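Long-range contact in fatty acid synthase 1, isoform A (Drosophila melanogaster, PDB 6FN6), which probably builds long-chain saturated fatty acids from acetyl-CoA and malonyl-CoA with NADPH, this chain being its dehydratase, enoylreductase and ketoreductase region: residues P315-L324 with T348-V358. Numbering follows the deposited sequence.
Sequences PDVLVANRLL and TITAALGDSGV
N321, in the first turn of helix 320-329, reaches with its amide to the last residue of helix 346-353 and the turn that follows it. Its ND2 gives a hydrogen bond to L353 O at 3.1 Å; the N-H...O angle is 159°, on a lone pair in the carbonyl plane of L353, and L353 O lies close to the amide plane of N321. The other end of the amide is met too: S356 OG donates to N321 OD1 at 2.7 Å, from above the carbonyl plane rather than along a lone pair. With its hydroxyl anti to the backbone N (chi1 172°), S356 turns OG toward this amide. L353 and V358 both pack against N321 OD1. L353 CD2 meets A320 CB at 4.1 Å and also packs on L318, the two leucines crossing at about a right angle; V358 CG2 lies 3.6 Å from L324 CD2, and V358 CG1 touches A320 CB. At the start of 315-324, P315 CB lies 3.6 Å from A352 CB. Strand 334-341 backs A320, L324 and V358 through V337 and V339, while E308 takes the backbone N-H of V319, just ahead of the helix. Both helices thus pack beside strand 334-341 of a mixed sheet whose strand order is consistent with the pseudo-methyltransferase domain of animal fatty acid synthases, away from the predicted dehydratase active site. The in-plane ND2 bond chiefly sets the amide's orientation, the S356 contact agrees with it, and together they tie the turn after helix 346-353 to the neighbouring helix.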
loop_
_atom_site.group_PDB
_atom_site.type_symbol
_atom_site.label_atom_id
_atom_site.label_comp_id
_atom_site.label_asym_id
_atom_site.label_seq_id
_atom_site.Cartn_x
_atom_site.Cartn_y
_atom_site.Cartn_z
ATOM N N PRO A 315 -17.741 -25.521 -62.506
ATOM C CA PRO A 315 -16.664 -24.563 -62.239
ATOM C C PRO A 315 -15.834 -24.905 -61.003
ATOM O O PRO A 315 -14.687 -24.475 -60.896
ATOM C CB PRO A 315 -17.427 -23.246 -62.032
ATOM C CG PRO A 315 -18.667 -23.399 -62.848
ATOM C CD PRO A 315 -19.031 -24.841 -62.741
ATOM N N ASP A 316 -16.424 -25.642 -60.071
ATOM C CA ASP A 316 -15.765 -25.961 -58.808
ATOM C C ASP A 316 -14.707 -27.058 -58.953
ATOM O O ASP A 316 -13.663 -27.004 -58.303
ATOM C CB ASP A 316 -16.799 -26.394 -57.766
ATOM C CG ASP A 316 -16.218 -26.474 -56.365
ATOM O OD1 ASP A 316 -15.084 -25.991 -56.161
ATOM O OD2 ASP A 316 -16.901 -27.009 -55.463
ATOM N N VAL A 317 -14.980 -28.051 -59.797
ATOM C CA VAL A 317 -14.129 -29.239 -59.864
ATOM C C VAL A 317 -12.853 -29.048 -60.688
ATOM O O VAL A 317 -11.966 -29.901 -60.652
ATOM C CB VAL A 317 -14.918 -30.446 -60.427
ATOM C CG1 VAL A 317 -16.083 -30.798 -59.513
ATOM C CG2 VAL A 317 -15.387 -30.180 -61.856
ATOM N N LEU A 318 -12.752 -27.948 -61.429
ATOM C CA LEU A 318 -11.564 -27.701 -62.247
ATOM C C LEU A 318 -10.321 -27.675 -61.355
ATOM O O LEU A 318 -10.398 -27.305 -60.184
ATOM C CB LEU A 318 -11.703 -26.402 -63.047
ATOM C CG LEU A 318 -12.139 -25.138 -62.311
ATOM C CD1 LEU A 318 -10.952 -24.402 -61.717
ATOM C CD2 LEU A 318 -12.925 -24.233 -63.252
ATOM N N VAL A 319 -9.180 -28.070 -61.916
ATOM C CA VAL A 319 -7.958 -28.248 -61.133
ATOM C C VAL A 319 -6.969 -27.096 -61.303
ATOM O O VAL A 319 -5.906 -27.096 -60.678
ATOM C CB VAL A 319 -7.270 -29.584 -61.497
ATOM C CG1 VAL A 319 -8.218 -30.756 -61.278
ATOM C CG2 VAL A 319 -6.759 -29.565 -62.941
ATOM N N ALA A 320 -7.310 -26.131 -62.153
ATOM C CA ALA A 320 -6.412 -25.026 -62.489
ATOM C C ALA A 320 -5.661 -24.466 -61.278
ATOM O O ALA A 320 -4.441 -24.287 -61.326
ATOM C CB ALA A 320 -7.196 -23.912 -63.164
ATOM N N ASN A 321 -6.386 -24.192 -60.196
ATOM C CA ASN A 321 -5.778 -23.619 -58.999
ATOM C C ASN A 321 -4.671 -24.521 -58.473
ATOM O O ASN A 321 -3.581 -24.054 -58.143
ATOM C CB ASN A 321 -6.830 -23.394 -57.910
ATOM C CG ASN A 321 -7.685 -22.169 -58.168
ATOM O OD1 ASN A 321 -7.388 -21.365 -59.052
ATOM N ND2 ASN A 321 -8.749 -22.013 -57.387
ATOM N N ARG A 322 -4.959 -25.815 -58.387
ATOM C CA ARG A 322 -3.989 -26.780 -57.883
ATOM C C ARG A 322 -2.738 -26.809 -58.755
ATOM O O ARG A 322 -1.622 -26.887 -58.245
ATOM C CB ARG A 322 -4.611 -28.176 -57.807
ATOM C CG ARG A 322 -3.690 -29.243 -57.224
ATOM C CD ARG A 322 -3.349 -28.980 -55.763
ATOM N NE ARG A 322 -4.531 -29.012 -54.905
ATOM C CZ ARG A 322 -4.533 -28.664 -53.621
ATOM N NH1 ARG A 322 -3.416 -28.253 -53.037
ATOM N NH2 ARG A 322 -5.657 -28.726 -52.920
ATOM N N LEU A 323 -2.926 -26.751 -60.069
ATOM C CA LEU A 323 -1.798 -26.771 -60.991
ATOM C C LEU A 323 -0.908 -25.553 -60.776
ATOM O O LEU A 323 0.303 -25.684 -60.616
ATOM C CB LEU A 323 -2.280 -26.822 -62.441
ATOM C CG LEU A 323 -3.159 -28.012 -62.832
ATOM C CD1 LEU A 323 -3.500 -27.944 -64.311
ATOM C CD2 LEU A 323 -2.485 -29.338 -62.495
ATOM N N LEU A 324 -1.511 -24.369 -60.771
ATOM C CA LEU A 324 -0.752 -23.144 -60.560
ATOM C C LEU A 324 -0.068 -23.176 -59.196
ATOM O O LEU A 324 1.025 -22.635 -59.023
ATOM C CB LEU A 324 -1.663 -21.920 -60.668
ATOM C CG LEU A 324 -0.991 -20.560 -60.456
ATOM C CD1 LEU A 324 0.154 -20.343 -61.439
ATOM C CD2 LEU A 324 -2.012 -19.436 -60.567
ATOM N N THR A 348 -19.296 -16.807 -64.633
ATOM C CA THR A 348 -19.495 -17.903 -63.689
ATOM C C THR A 348 -18.164 -18.535 -63.282
ATOM O O THR A 348 -17.903 -18.749 -62.098
ATOM C CB THR A 348 -20.411 -18.994 -64.285
ATOM O OG1 THR A 348 -21.659 -18.411 -64.684
ATOM C CG2 THR A 348 -20.675 -20.103 -63.272
ATOM N N ILE A 349 -17.328 -18.830 -64.273
ATOM C CA ILE A 349 -16.044 -19.483 -64.035
ATOM C C ILE A 349 -15.097 -18.593 -63.234
ATOM O O ILE A 349 -14.433 -19.060 -62.309
ATOM C CB ILE A 349 -15.396 -19.904 -65.375
ATOM C CG1 ILE A 349 -16.174 -21.068 -65.991
ATOM C CG2 ILE A 349 -13.920 -20.278 -65.180
ATOM C CD1 ILE A 349 -15.753 -21.418 -67.407
ATOM N N THR A 350 -15.041 -17.315 -63.593
ATOM C CA THR A 350 -14.114 -16.378 -62.965
ATOM C C THR A 350 -14.310 -16.336 -61.452
ATOM O O THR A 350 -13.346 -16.225 -60.694
ATOM C CB THR A 350 -14.278 -14.956 -63.535
ATOM O OG1 THR A 350 -14.252 -15.002 -64.967
ATOM C CG2 THR A 350 -13.158 -14.047 -63.045
ATOM N N ALA A 351 -15.563 -16.427 -61.019
ATOM C CA ALA A 351 -15.894 -16.376 -59.600
ATOM C C ALA A 351 -15.389 -17.617 -58.867
ATOM O O ALA A 351 -14.896 -17.528 -57.744
ATOM C CB ALA A 351 -17.399 -16.231 -59.417
ATOM N N ALA A 352 -15.517 -18.771 -59.513
ATOM C CA ALA A 352 -15.124 -20.041 -58.909
ATOM C C ALA A 352 -13.632 -20.089 -58.568
ATOM O O ALA A 352 -13.255 -20.546 -57.488
ATOM C CB ALA A 352 -15.483 -21.190 -59.837
ATOM N N LEU A 353 -12.789 -19.630 -59.489
ATOM C CA LEU A 353 -11.343 -19.629 -59.271
ATOM C C LEU A 353 -10.942 -18.815 -58.044
ATOM O O LEU A 353 -10.080 -19.231 -57.269
ATOM C CB LEU A 353 -10.624 -19.084 -60.507
ATOM C CG LEU A 353 -10.731 -19.940 -61.768
ATOM C CD1 LEU A 353 -10.239 -19.168 -62.981
ATOM C CD2 LEU A 353 -9.937 -21.223 -61.596
ATOM N N GLY A 354 -11.562 -17.653 -57.873
ATOM C CA GLY A 354 -11.324 -16.834 -56.700
ATOM C C GLY A 354 -10.029 -16.042 -56.707
ATOM O O GLY A 354 -9.616 -15.494 -57.729
ATOM N N ASP A 355 -9.392 -15.990 -55.541
ATOM C CA ASP A 355 -8.192 -15.190 -55.328
ATOM C C ASP A 355 -6.925 -15.969 -55.684
ATOM O O ASP A 355 -5.871 -15.769 -55.081
ATOM C CB ASP A 355 -8.134 -14.719 -53.872
ATOM C CG ASP A 355 -7.032 -13.706 -53.626
ATOM O OD1 ASP A 355 -6.692 -12.955 -54.565
ATOM O OD2 ASP A 355 -6.507 -13.661 -52.492
ATOM N N SER A 356 -7.029 -16.855 -56.668
ATOM C CA SER A 356 -5.910 -17.713 -57.045
ATOM C C SER A 356 -4.988 -17.038 -58.054
ATOM O O SER A 356 -3.774 -17.241 -58.033
ATOM C CB SER A 356 -6.431 -19.028 -57.625
ATOM O OG SER A 356 -5.373 -19.805 -58.156
ATOM N N GLY A 357 -5.571 -16.234 -58.934
ATOM C CA GLY A 357 -4.817 -15.551 -59.967
ATOM C C GLY A 357 -4.707 -16.361 -61.244
ATOM O O GLY A 357 -3.710 -16.287 -61.961
ATOM N N VAL A 358 -5.747 -17.138 -61.527
ATOM C CA VAL A 358 -5.831 -17.892 -62.767
ATOM C C VAL A 358 -6.727 -17.097 -63.701
ATOM O O VAL A 358 -7.887 -16.833 -63.385
ATOM C CB VAL A 358 -6.367 -19.320 -62.530
ATOM C CG1 VAL A 358 -6.616 -20.036 -63.851
ATOM C CG2 VAL A 358 -5.395 -20.116 -61.679
#